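Local coordinates for DNA repair protein RAD2 (Saccharomyces cerevisiae, PDB 4Q0W) that cuts single-stranded DNA as a magnesium-dependent endonuclease and makes an essential incision in the excision repair of damaged DNA, at residues Lys24-Asp29 with Lys202-Met207; Ile34-Lys39 with Phe58-Lys63; Leu158-Ile163 with Arg340-Thr345. One frame throughout, in Å; residues are numbered along the deposited sequence.

Contact 1. Residues Lys24-Asp29 with Lys202-Met207; sequences KRMAVD and KIYKNM. With nucleotides of chain C.
M26 and Y204 form a Met-aromatic contact on one face of the central mixed sheet of the Rad2 nuclease core. M26 is on strand 25-29 of the N-domain. Y204 is on strand 202-205 of the I-domain. Strand 187-189 runs between them in the sheet, so the two strands share no hydrogen bond and meet through side chains. The CA atoms of M26 and Y204 are 9.2 Å apart.

The methyl group of M26 does the touching. Its CE sits over one face of the Y204 ring, 3.5 Å from the ring centroid and only 13° off the ring normal. This is a CH-pi contact near the middle of the ring. The sulfur stands further off. SD of M26 is 4.4 Å from the centroid of the Y204 ring, in an oblique position. The M26 chain bends at chi2 (-76°), and a second bend at chi3 carries CE over the ring. The two side chains cross at about a right angle.

Other residues extend the layer. Y204 also meets F216 and V214 of strand 213-218, and M26 touches I69. On the same strand as Y204, K205 extends to the DNA. Its NZ is modelled 2.5 Å from OP1 of nucleotide DT6 of chain C, a hydrogen bond to a phosphate whose exact length is doubtful. K205 also makes a cation-pi contact with W6.

The M26-Y204 pair is buried. It is probably held by dispersion and by the weakly positive C-H groups of the methyl facing the pi electrons, with the polarisable sulfur adding to it. No hydrogen bond fixes it. It packs the N-domain against the I-domain, while the neighbouring K205 offers a positive charge to the DNA backbone.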
loop_
_atom_site.group_PDB
_atom_site.type_symbol
_atom_site.label_atom_id
_atom_site.label_comp_id
_atom_site.label_asym_id
_atom_site.label_seq_id
_atom_site.Cartn_x
_atom_site.Cartn_y
_atom_site.Cartn_z
ATOM N N LYS A 24 28.480 -26.471 -14.884
ATOM C CA LYS A 24 28.333 -25.074 -15.284
ATOM C C LYS A 24 29.394 -24.207 -14.611
ATOM O O LYS A 24 29.640 -24.343 -13.411
ATOM C CB LYS A 24 26.942 -24.545 -14.928
ATOM C CG LYS A 24 25.993 -24.417 -16.115
ATOM C CD LYS A 24 25.940 -25.699 -16.925
ATOM C CE LYS A 24 25.093 -25.520 -18.183
ATOM N NZ LYS A 24 23.715 -25.049 -17.871
ATOM N N ARG A 25 30.026 -23.329 -15.390
ATOM C CA ARG A 25 30.901 -22.302 -14.826
ATOM C C ARG A 25 29.974 -21.159 -14.427
ATOM O O ARG A 25 29.186 -20.684 -15.254
ATOM C CB ARG A 25 31.916 -21.805 -15.860
ATOM C CG ARG A 25 32.902 -22.870 -16.366
ATOM C CD ARG A 25 33.594 -22.399 -17.641
ATOM N NE ARG A 25 32.590 -22.045 -18.649
ATOM C CZ ARG A 25 32.807 -21.242 -19.688
ATOM N NH1 ARG A 25 33.999 -20.700 -19.886
ATOM N NH2 ARG A 25 31.819 -20.975 -20.526
ATOM N N MET A 26 30.044 -20.722 -13.171
ATOM C CA MET A 26 29.110 -19.716 -12.669
ATOM C C MET A 26 29.843 -18.575 -11.979
ATOM O O MET A 26 30.610 -18.803 -11.037
ATOM C CB MET A 26 28.128 -20.348 -11.676
ATOM C CG MET A 26 27.146 -21.328 -12.273
ATOM S SD MET A 26 25.819 -20.509 -13.182
ATOM C CE MET A 26 24.474 -21.628 -12.767
ATOM N N ALA A 27 29.629 -17.346 -12.442
ATOM C CA ALA A 27 30.162 -16.199 -11.714
ATOM C C ALA A 27 29.337 -16.040 -10.443
ATOM O O ALA A 27 28.105 -15.919 -10.505
ATOM C CB ALA A 27 30.077 -14.935 -12.554
ATOM N N VAL A 28 29.989 -16.067 -9.285
ATOM C CA VAL A 28 29.241 -15.882 -8.043
ATOM C C VAL A 28 29.439 -14.464 -7.546
ATOM O O VAL A 28 30.572 -14.045 -7.272
ATOM C CB VAL A 28 29.653 -16.904 -6.961
ATOM C CG1 VAL A 28 28.841 -16.698 -5.685
ATOM C CG2 VAL A 28 29.467 -18.325 -7.496
ATOM N N ASP A 29 28.342 -13.718 -7.460
ATOM C CA ASP A 29 28.390 -12.346 -6.954
ATOM C C ASP A 29 28.352 -12.419 -5.434
ATOM O O ASP A 29 27.290 -12.587 -4.836
ATOM C CB ASP A 29 27.220 -11.515 -7.523
ATOM C CG ASP A 29 27.026 -10.178 -6.801
ATOM O OD1 ASP A 29 27.930 -9.744 -6.051
ATOM O OD2 ASP A 29 25.957 -9.550 -6.988
ATOM N N LYS A 202 22.135 -14.253 -18.132
ATOM C CA LYS A 202 21.702 -15.591 -17.682
ATOM C C LYS A 202 21.843 -15.706 -16.169
ATOM O O LYS A 202 22.885 -16.147 -15.652
ATOM C CB LYS A 202 22.502 -16.708 -18.380
ATOM C CG LYS A 202 22.236 -16.825 -19.888
ATOM C CD LYS A 202 23.146 -17.847 -20.544
ATOM N N ILE A 203 20.783 -15.319 -15.473
ATOM C CA ILE A 203 20.859 -14.998 -14.055
ATOM C C ILE A 203 20.202 -16.096 -13.237
ATOM O O ILE A 203 19.087 -16.514 -13.557
ATOM C CB ILE A 203 20.117 -13.667 -13.768
ATOM C CG1 ILE A 203 20.676 -12.531 -14.638
ATOM C CG2 ILE A 203 20.164 -13.327 -12.282
ATOM C CD1 ILE A 203 22.178 -12.445 -14.695
ATOM N N TYR A 204 20.877 -16.557 -12.183
ATOM C CA TYR A 204 20.276 -17.532 -11.279
ATOM C C TYR A 204 20.020 -16.919 -9.909
ATOM O O TYR A 204 20.954 -16.641 -9.146
ATOM C CB TYR A 204 21.141 -18.794 -11.181
ATOM C CG TYR A 204 21.306 -19.519 -12.507
ATOM C CD1 TYR A 204 22.188 -19.047 -13.469
ATOM C CD2 TYR A 204 20.578 -20.673 -12.794
ATOM C CE1 TYR A 204 22.345 -19.700 -14.682
ATOM C CE2 TYR A 204 20.726 -21.335 -14.007
ATOM C CZ TYR A 204 21.611 -20.845 -14.941
ATOM O OH TYR A 204 21.774 -21.487 -16.141
ATOM N N LYS A 205 18.740 -16.728 -9.605
ATOM C CA LYS A 205 18.297 -16.019 -8.411
ATOM C C LYS A 205 17.783 -17.013 -7.356
ATOM O O LYS A 205 17.231 -18.070 -7.708
ATOM C CB LYS A 205 17.175 -15.021 -8.790
ATOM C CG LYS A 205 16.531 -14.335 -7.594
ATOM C CD LYS A 205 15.450 -13.320 -7.950
ATOM C CE LYS A 205 14.710 -12.911 -6.679
ATOM N NZ LYS A 205 13.716 -11.812 -6.897
ATOM N N ASN A 206 17.964 -16.678 -6.076
ATOM C CA ASN A 206 17.520 -17.521 -4.951
ATOM C C ASN A 206 18.278 -18.841 -4.877
ATOM O O ASN A 206 17.744 -19.846 -4.411
ATOM C CB ASN A 206 16.002 -17.784 -4.998
ATOM C CG ASN A 206 15.185 -16.528 -4.790
ATOM O OD1 ASN A 206 15.724 -15.469 -4.462
ATOM N ND2 ASN A 206 13.878 -16.639 -4.969
ATOM N N MET A 207 19.520 -18.827 -5.348
ATOM C CA MET A 207 20.384 -20.003 -5.328
ATOM C C MET A 207 20.575 -20.564 -3.910
ATOM O O MET A 207 20.695 -21.769 -3.727
ATOM C CB MET A 207 21.745 -19.646 -5.929
ATOM C CG MET A 207 22.752 -20.786 -5.966
ATOM S SD MET A 207 22.384 -21.972 -7.279
ATOM C CE MET A 207 23.363 -23.357 -6.708
ATOM P P DT C 6 11.955 -10.219 -4.500
ATOM O OP1 DT C 6 11.798 -11.491 -5.253
ATOM O OP2 DT C 6 11.565 -8.921 -5.111
ATOM O "O5'" DT C 6 11.180 -10.322 -3.094
ATOM C "C5'" DT C 6 11.447 -11.373 -2.165
ATOM C "C4'" DT C 6 10.659 -11.171 -0.878
ATOM O "O4'" DT C 6 11.148 -10.024 -0.129
ATOM C "C3'" DT C 6 9.150 -10.963 -1.038
ATOM O "O3'" DT C 6 8.534 -12.020 -0.294
ATOM C "C2'" DT C 6 8.877 -9.555 -0.481
ATOM C "C1'" DT C 6 10.051 -9.358 0.476
ATOM N N1 DT C 6 10.520 -7.955 0.751
ATOM C C2 DT C 6 10.631 -7.551 2.067
ATOM O O2 DT C 6 10.340 -8.262 3.013
ATOM N N3 DT C 6 11.091 -6.275 2.250
ATOM C C4 DT C 6 11.447 -5.371 1.262
ATOM O O4 DT C 6 11.847 -4.238 1.544
ATOM C C5 DT C 6 11.318 -5.857 -0.102
ATOM C C7 DT C 6 11.679 -4.958 -1.258
ATOM C C6 DT C 6 10.870 -7.112 -0.294
#

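Contact 2. Residues Ile34-Lys39 with Phe58-Lys63; sequences IYQFLK and FRRICK. With nucleotides of chain C; nucleotides of chain D.
Q36 uses the two ends of one side-chain amide for different partners, the protein and the DNA. Its OE1 accepts a moderately straight hydrogen bond from NH2 of R60 at 3.2 Å. The donor lies nearly in line with the C=O bond, at a C=O...N angle of 163°. The oxygen is tilted somewhat out of the guanidinium plane. A water adds a second link. It donates to OE1 of Q36, at a modelled separation so short that its length is doubtful. The same water accepts from NH1 of R60 at 2.8 Å. The other end, NE2 of Q36, donates to O2 of nucleotide DT3 of chain C at 2.9 Å. Bonds at both ends restrain rotation of the amide. The Q36 chain runs straight out from its helix, with CG anti to the backbone N (chi1 -170°). On the way, CG of Q36 packs 3.4 Å from C2 of nucleotide DA16 of chain D.

F37 meets R60 from the opposite direction. The rim atom CZ of F37 lies over one face of the R60 guanidinium, 3.5 Å from NE of R60. Seen from the ring, R60 is at the edge, and the two planes are 68° apart. R60 also makes a cation-pi contact with W33.

On the DNA side, CD2 of Y35 comes within 3.2 Å of O4' of DT3 of chain C. The phenol OH of Y35 receives a hydrogen bond from NZ of K39. CB of K39 approaches the base of DT3.

Helices 33-40 and 52-66 are thus bridged by R60 at the protein surface, and helix 33-40 sets its side chains against both DNA strands. This is a DNA-binding surface of the N-domain in an XPG/RAD2-family nuclease.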
loop_
_atom_site.group_PDB
_atom_site.type_symbol
_atom_site.label_atom_id
_atom_site.label_comp_id
_atom_site.label_asym_id
_atom_site.label_seq_id
_atom_site.Cartn_x
_atom_site.Cartn_y
_atom_site.Cartn_z
ATOM N N ILE A 34 29.190 -11.177 3.170
ATOM C CA ILE A 34 29.742 -11.005 4.519
ATOM C C ILE A 34 28.785 -10.196 5.387
ATOM O O ILE A 34 28.381 -10.650 6.464
ATOM C CB ILE A 34 31.133 -10.358 4.519
ATOM C CG1 ILE A 34 32.159 -11.281 3.865
ATOM C CG2 ILE A 34 31.588 -10.058 5.948
ATOM C CD1 ILE A 34 33.518 -10.621 3.672
ATOM N N TYR A 35 28.401 -9.016 4.901
ATOM C CA TYR A 35 27.510 -8.137 5.648
ATOM C C TYR A 35 26.206 -8.842 5.954
ATOM O O TYR A 35 25.640 -8.688 7.038
ATOM C CB TYR A 35 27.236 -6.835 4.880
ATOM C CG TYR A 35 26.578 -5.787 5.750
ATOM C CD1 TYR A 35 27.289 -5.160 6.770
ATOM C CD2 TYR A 35 25.240 -5.435 5.569
ATOM C CE1 TYR A 35 26.692 -4.203 7.586
ATOM C CE2 TYR A 35 24.633 -4.480 6.379
ATOM C CZ TYR A 35 25.364 -3.869 7.385
ATOM O OH TYR A 35 24.771 -2.926 8.193
ATOM N N GLN A 36 25.747 -9.632 4.990
ATOM C CA GLN A 36 24.509 -10.382 5.117
ATOM C C GLN A 36 24.581 -11.433 6.231
ATOM O O GLN A 36 23.646 -11.576 7.021
ATOM C CB GLN A 36 24.195 -11.041 3.773
ATOM C CG GLN A 36 22.826 -11.671 3.657
ATOM C CD GLN A 36 22.485 -12.023 2.217
ATOM O OE1 GLN A 36 22.446 -13.198 1.846
ATOM N NE2 GLN A 36 22.236 -11.003 1.398
ATOM N N PHE A 37 25.688 -12.167 6.289
ATOM C CA PHE A 37 25.872 -13.180 7.323
ATOM C C PHE A 37 26.005 -12.539 8.703
ATOM O O PHE A 37 25.528 -13.084 9.699
ATOM C CB PHE A 37 27.101 -14.035 7.010
ATOM C CG PHE A 37 26.918 -14.947 5.822
ATOM C CD1 PHE A 37 25.798 -15.755 5.721
ATOM C CD2 PHE A 37 27.862 -14.987 4.806
ATOM C CE1 PHE A 37 25.625 -16.588 4.627
ATOM C CE2 PHE A 37 27.696 -15.817 3.706
ATOM C CZ PHE A 37 26.576 -16.615 3.617
ATOM N N LEU A 38 26.665 -11.384 8.750
ATOM C CA LEU A 38 26.761 -10.581 9.969
ATOM C C LEU A 38 25.387 -10.248 10.538
ATOM O O LEU A 38 25.158 -10.381 11.740
ATOM C CB LEU A 38 27.504 -9.277 9.690
ATOM C CG LEU A 38 28.992 -9.211 10.004
ATOM C CD1 LEU A 38 29.723 -10.417 9.435
ATOM C CD2 LEU A 38 29.574 -7.921 9.457
ATOM N N LYS A 39 24.478 -9.817 9.668
ATOM C CA LYS A 39 23.153 -9.378 10.092
ATOM C C LYS A 39 22.165 -10.529 10.265
ATOM O O LYS A 39 21.241 -10.443 11.075
ATOM C CB LYS A 39 22.590 -8.347 9.103
ATOM C CG LYS A 39 22.461 -6.938 9.678
ATOM C CD LYS A 39 23.821 -6.347 10.042
ATOM C CE LYS A 39 23.669 -5.111 10.923
ATOM N NZ LYS A 39 24.800 -4.154 10.740
ATOM N N PHE A 58 31.423 -21.080 3.855
ATOM C CA PHE A 58 31.709 -22.517 3.769
ATOM C C PHE A 58 30.483 -23.323 3.306
ATOM O O PHE A 58 30.582 -24.172 2.418
ATOM C CB PHE A 58 32.243 -23.060 5.109
ATOM C CG PHE A 58 32.644 -24.521 5.063
ATOM C CD1 PHE A 58 31.716 -25.524 5.322
ATOM C CD2 PHE A 58 33.959 -24.888 4.781
ATOM C CE1 PHE A 58 32.091 -26.878 5.281
ATOM C CE2 PHE A 58 34.337 -26.233 4.739
ATOM C CZ PHE A 58 33.397 -27.222 4.987
ATOM N N ARG A 59 29.339 -23.053 3.921
ATOM C CA ARG A 59 28.098 -23.741 3.595
ATOM C C ARG A 59 27.648 -23.516 2.141
ATOM O O ARG A 59 27.164 -24.443 1.469
ATOM C CB ARG A 59 26.999 -23.272 4.555
ATOM C CG ARG A 59 25.631 -23.900 4.309
ATOM C CD ARG A 59 24.616 -23.417 5.344
ATOM N N ARG A 60 27.792 -22.285 1.655
ATOM C CA ARG A 60 27.397 -21.987 0.280
ATOM C C ARG A 60 28.355 -22.611 -0.730
ATOM O O ARG A 60 27.929 -23.121 -1.765
ATOM C CB ARG A 60 27.265 -20.471 0.066
ATOM C CG ARG A 60 26.101 -19.877 0.838
ATOM C CD ARG A 60 25.810 -18.445 0.411
ATOM N NE ARG A 60 24.613 -17.925 1.056
ATOM C CZ ARG A 60 24.130 -16.704 0.847
ATOM N NH1 ARG A 60 24.741 -15.887 0.001
ATOM N NH2 ARG A 60 23.038 -16.301 1.481
ATOM N N ILE A 61 29.650 -22.577 -0.424
ATOM C CA ILE A 61 30.656 -23.186 -1.296
ATOM C C ILE A 61 30.377 -24.686 -1.441
ATOM O O ILE A 61 30.460 -25.249 -2.538
ATOM C CB ILE A 61 32.075 -22.979 -0.730
ATOM C CG1 ILE A 61 32.525 -21.529 -0.926
ATOM C CG2 ILE A 61 33.082 -23.934 -1.380
ATOM C CD1 ILE A 61 33.771 -21.158 -0.099
ATOM N N CYS A 62 30.036 -25.328 -0.329
ATOM C CA CYS A 62 29.771 -26.758 -0.344
ATOM C C CYS A 62 28.535 -27.073 -1.194
ATOM O O CYS A 62 28.516 -28.068 -1.908
ATOM C CB CYS A 62 29.615 -27.284 1.084
ATOM S SG CYS A 62 31.199 -27.328 1.999
ATOM N N LYS A 63 27.515 -26.220 -1.125
ATOM C CA LYS A 63 26.305 -26.432 -1.920
ATOM C C LYS A 63 26.647 -26.390 -3.409
ATOM O O LYS A 63 26.269 -27.289 -4.160
ATOM C CB LYS A 63 25.221 -25.406 -1.563
ATOM C CG LYS A 63 23.890 -25.624 -2.310
ATOM C CD LYS A 63 22.768 -24.755 -1.741
ATOM C CE LYS A 63 21.481 -24.888 -2.556
ATOM N NZ LYS A 63 20.370 -24.049 -2.016
ATOM P P DT C 3 23.727 -1.081 3.381
ATOM O "O5'" DT C 3 23.988 -2.664 3.440
ATOM C "C5'" DT C 3 24.858 -3.292 2.497
ATOM C "C4'" DT C 3 24.144 -4.420 1.778
ATOM O "O4'" DT C 3 23.782 -5.461 2.705
ATOM C "C3'" DT C 3 22.835 -3.987 1.137
ATOM O "O3'" DT C 3 23.071 -3.762 -0.242
ATOM C "C2'" DT C 3 21.860 -5.140 1.355
ATOM C "C1'" DT C 3 22.611 -6.112 2.251
ATOM N N1 DT C 3 21.855 -6.514 3.463
ATOM C C2 DT C 3 21.261 -7.756 3.512
ATOM O O2 DT C 3 21.308 -8.555 2.594
ATOM N N3 DT C 3 20.614 -8.032 4.689
ATOM C C4 DT C 3 20.503 -7.190 5.784
ATOM O O4 DT C 3 19.892 -7.518 6.800
ATOM C C5 DT C 3 21.146 -5.903 5.651
ATOM C C7 DT C 3 21.098 -4.913 6.775
ATOM C C6 DT C 3 21.787 -5.627 4.513
ATOM P P DA D 16 12.875 -16.932 4.755
ATOM O OP1 DA D 16 11.946 -17.352 3.674
ATOM O OP2 DA D 16 12.790 -17.567 6.094
ATOM O "O5'" DA D 16 14.388 -17.083 4.253
ATOM C "C5'" DA D 16 14.772 -16.601 2.972
ATOM C "C4'" DA D 16 16.244 -16.237 2.987
ATOM O "O4'" DA D 16 16.456 -15.104 3.866
ATOM C "C3'" DA D 16 17.174 -17.326 3.527
ATOM O "O3'" DA D 16 17.830 -17.992 2.440
ATOM C "C2'" DA D 16 18.155 -16.584 4.451
ATOM C "C1'" DA D 16 17.836 -15.116 4.160
ATOM N N9 DA D 16 18.114 -14.160 5.231
ATOM C C8 DA D 16 17.909 -14.309 6.577
ATOM N N7 DA D 16 18.258 -13.257 7.285
ATOM C C5 DA D 16 18.720 -12.351 6.340
ATOM C C6 DA D 16 19.240 -11.039 6.442
ATOM N N6 DA D 16 19.378 -10.387 7.603
ATOM N N1 DA D 16 19.608 -10.415 5.298
ATOM C C2 DA D 16 19.463 -11.068 4.133
ATOM N N3 DA D 16 18.992 -12.300 3.916
ATOM C C4 DA D 16 18.638 -12.894 5.069
HETATM O O HOH W 1 22.826 -13.886 -0.527
#

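Contact 3. Residues Leu158-Ile163 with Arg340-Thr345; sequences LSRFGI and RSFMKT
R160 sets off with CG anti to its carbonyl carbon (chi1 -60°) and stays extended as far as NE, which carries its guanidinium across to helix 336-347. F342 has its CG anti to the backbone N (chi1 -175°), and its ring comes to meet the arginine.

CD1 of F342 lies over one face of the R160 guanidinium, offset toward the rim, 4.0 Å from NE of R160. The two planes are 60° apart, so the groups are not stacked flat. The shortest approach is from NH1 of R160 to CB of F342, at 3.5 Å. OG of S341 sits at the edge of the guanidinium, 3.6 Å from NH1 of R160.

The polar end of R160 is held by other partners. NE forms a salt bridge with E156, one turn back on its own helix, and NH1 donates to the backbone O of M338. These bonds would help hold the guanidinium beside F342.

Just beyond R160, G162 leaves the helix with positive phi. Hydrogen bonds from G162 N to S159 O and from I163 N to L158 O close the turn. Helix 148-160 of the I-domain therefore ends in a Schellman motif, with its last turn packed against helix 336-347.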
loop_
_atom_site.group_PDB
_atom_site.type_symbol
_atom_site.label_atom_id
_atom_site.label_comp_id
_atom_site.label_asym_id
_atom_site.label_seq_id
_atom_site.Cartn_x
_atom_site.Cartn_y
_atom_site.Cartn_z
ATOM N N LEU A 158 38.411 -19.681 0.069
ATOM C CA LEU A 158 38.207 -19.930 -1.358
ATOM C C LEU A 158 39.425 -20.593 -2.005
ATOM O O LEU A 158 39.290 -21.564 -2.754
ATOM C CB LEU A 158 37.857 -18.631 -2.084
ATOM C CG LEU A 158 36.403 -18.189 -1.925
ATOM C CD1 LEU A 158 36.204 -16.748 -2.421
ATOM C CD2 LEU A 158 35.473 -19.165 -2.673
ATOM N N SER A 159 40.619 -20.096 -1.703
ATOM C CA SER A 159 41.801 -20.642 -2.365
ATOM C C SER A 159 42.163 -22.046 -1.858
ATOM O O SER A 159 42.629 -22.882 -2.633
ATOM C CB SER A 159 42.984 -19.677 -2.284
ATOM O OG SER A 159 43.467 -19.573 -0.961
ATOM N N ARG A 160 41.913 -22.323 -0.580
ATOM C CA ARG A 160 42.107 -23.682 -0.059
ATOM C C ARG A 160 41.096 -24.673 -0.655
ATOM O O ARG A 160 41.342 -25.889 -0.663
ATOM C CB ARG A 160 42.054 -23.691 1.474
ATOM C CG ARG A 160 43.142 -22.810 2.112
ATOM C CD ARG A 160 43.162 -22.910 3.644
ATOM N NE ARG A 160 44.171 -22.014 4.218
ATOM C CZ ARG A 160 44.794 -22.201 5.381
ATOM N NH1 ARG A 160 44.541 -23.273 6.129
ATOM N NH2 ARG A 160 45.686 -21.314 5.789
ATOM N N PHE A 161 39.968 -24.152 -1.155
ATOM C CA PHE A 161 38.998 -24.961 -1.895
ATOM C C PHE A 161 39.429 -25.092 -3.354
ATOM O O PHE A 161 38.834 -25.853 -4.118
ATOM C CB PHE A 161 37.613 -24.320 -1.867
ATOM C CG PHE A 161 36.698 -24.858 -0.801
ATOM C CD1 PHE A 161 36.146 -26.130 -0.913
ATOM C CD2 PHE A 161 36.357 -24.076 0.298
ATOM C CE1 PHE A 161 35.294 -26.617 0.065
ATOM C CE2 PHE A 161 35.498 -24.552 1.280
ATOM C CZ PHE A 161 34.960 -25.823 1.160
ATOM N N GLY A 162 40.457 -24.342 -3.744
ATOM C CA GLY A 162 40.864 -24.304 -5.138
ATOM C C GLY A 162 39.894 -23.542 -6.039
ATOM O O GLY A 162 39.865 -23.763 -7.257
ATOM N N ILE A 163 39.115 -22.634 -5.448
ATOM C CA ILE A 163 38.131 -21.849 -6.203
ATOM C C ILE A 163 38.676 -20.474 -6.573
ATOM O O ILE A 163 39.068 -19.695 -5.707
ATOM C CB ILE A 163 36.808 -21.708 -5.427
ATOM C CG1 ILE A 163 36.156 -23.082 -5.236
ATOM C CG2 ILE A 163 35.830 -20.762 -6.139
ATOM C CD1 ILE A 163 35.060 -23.070 -4.204
ATOM N N ARG A 340 40.991 -28.489 6.627
ATOM C CA ARG A 340 40.903 -29.001 8.000
ATOM C C ARG A 340 41.489 -28.010 9.003
ATOM O O ARG A 340 40.844 -27.638 9.983
ATOM C CB ARG A 340 41.700 -30.296 8.141
ATOM C CG ARG A 340 41.013 -31.569 7.672
ATOM C CD ARG A 340 42.091 -32.647 7.525
ATOM N NE ARG A 340 41.555 -33.999 7.391
ATOM C CZ ARG A 340 42.315 -35.081 7.283
ATOM N NH1 ARG A 340 43.634 -34.962 7.295
ATOM N NH2 ARG A 340 41.761 -36.276 7.160
ATOM N N SER A 341 42.725 -27.602 8.766
ATOM C CA SER A 341 43.366 -26.684 9.697
ATOM C C SER A 341 42.687 -25.301 9.705
ATOM O O SER A 341 42.590 -24.653 10.757
ATOM C CB SER A 341 44.869 -26.581 9.407
ATOM O OG SER A 341 45.119 -26.293 8.042
ATOM N N PHE A 342 42.194 -24.862 8.548
ATOM C CA PHE A 342 41.505 -23.568 8.466
ATOM C C PHE A 342 40.259 -23.537 9.327
ATOM O O PHE A 342 40.080 -22.620 10.131
ATOM C CB PHE A 342 41.125 -23.226 7.026
ATOM C CG PHE A 342 40.512 -21.852 6.873
ATOM C CD1 PHE A 342 41.321 -20.741 6.686
ATOM C CD2 PHE A 342 39.127 -21.673 6.931
ATOM C CE1 PHE A 342 40.769 -19.463 6.539
ATOM C CE2 PHE A 342 38.559 -20.394 6.790
ATOM C CZ PHE A 342 39.386 -19.290 6.596
ATOM N N MET A 343 39.383 -24.523 9.133
ATOM C CA MET A 343 38.146 -24.619 9.905
ATOM C C MET A 343 38.410 -24.869 11.398
ATOM O O MET A 343 37.648 -24.416 12.267
ATOM C CB MET A 343 37.239 -25.719 9.339
ATOM C CG MET A 343 36.767 -25.463 7.903
ATOM S SD MET A 343 35.886 -23.893 7.715
ATOM C CE MET A 343 34.224 -24.368 8.231
ATOM N N LYS A 344 39.488 -25.588 11.690
ATOM C CA LYS A 344 39.889 -25.834 13.076
ATOM C C LYS A 344 40.202 -24.505 13.730
ATOM O O LYS A 344 39.631 -24.144 14.758
ATOM C CB LYS A 344 41.147 -26.702 13.103
ATOM C CG LYS A 344 41.704 -26.932 14.490
ATOM C CD LYS A 344 40.891 -27.973 15.224
ATOM C CE LYS A 344 41.571 -28.360 16.536
ATOM N NZ LYS A 344 40.729 -29.315 17.309
ATOM N N THR A 345 41.105 -23.770 13.091
ATOM C CA THR A 345 41.562 -22.487 13.588
ATOM C C THR A 345 40.432 -21.463 13.708
ATOM O O THR A 345 40.327 -20.772 14.724
ATOM C CB THR A 345 42.654 -21.926 12.670
ATOM O OG1 THR A 345 43.819 -22.760 12.744
ATOM C CG2 THR A 345 43.017 -20.511 13.069
#

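Contacts 1 and 2 join directly. M207 O, just after strand 202-205, probably accepts a hydrogen bond from K63 NZ at 2.9 Å, and strand 25-29 leads along the chain into helix 33-40. Contact 2 meets contact 3 through an apolar layer in which F58 CD2 packs 3.5 Å from M343 CE and I61 CG2 lies 3.6 Å from I163 CD1. Contacts 1 and 3 do not touch. D29, a magnesium ligand by similarity, ends strand 25-29, and its side chain is about 9 Å from that of R60. The Q36 side chain is about 12 Å from a bound calcium ion. The nearest atom of contact 3 is about 18 Å from the bound DNA.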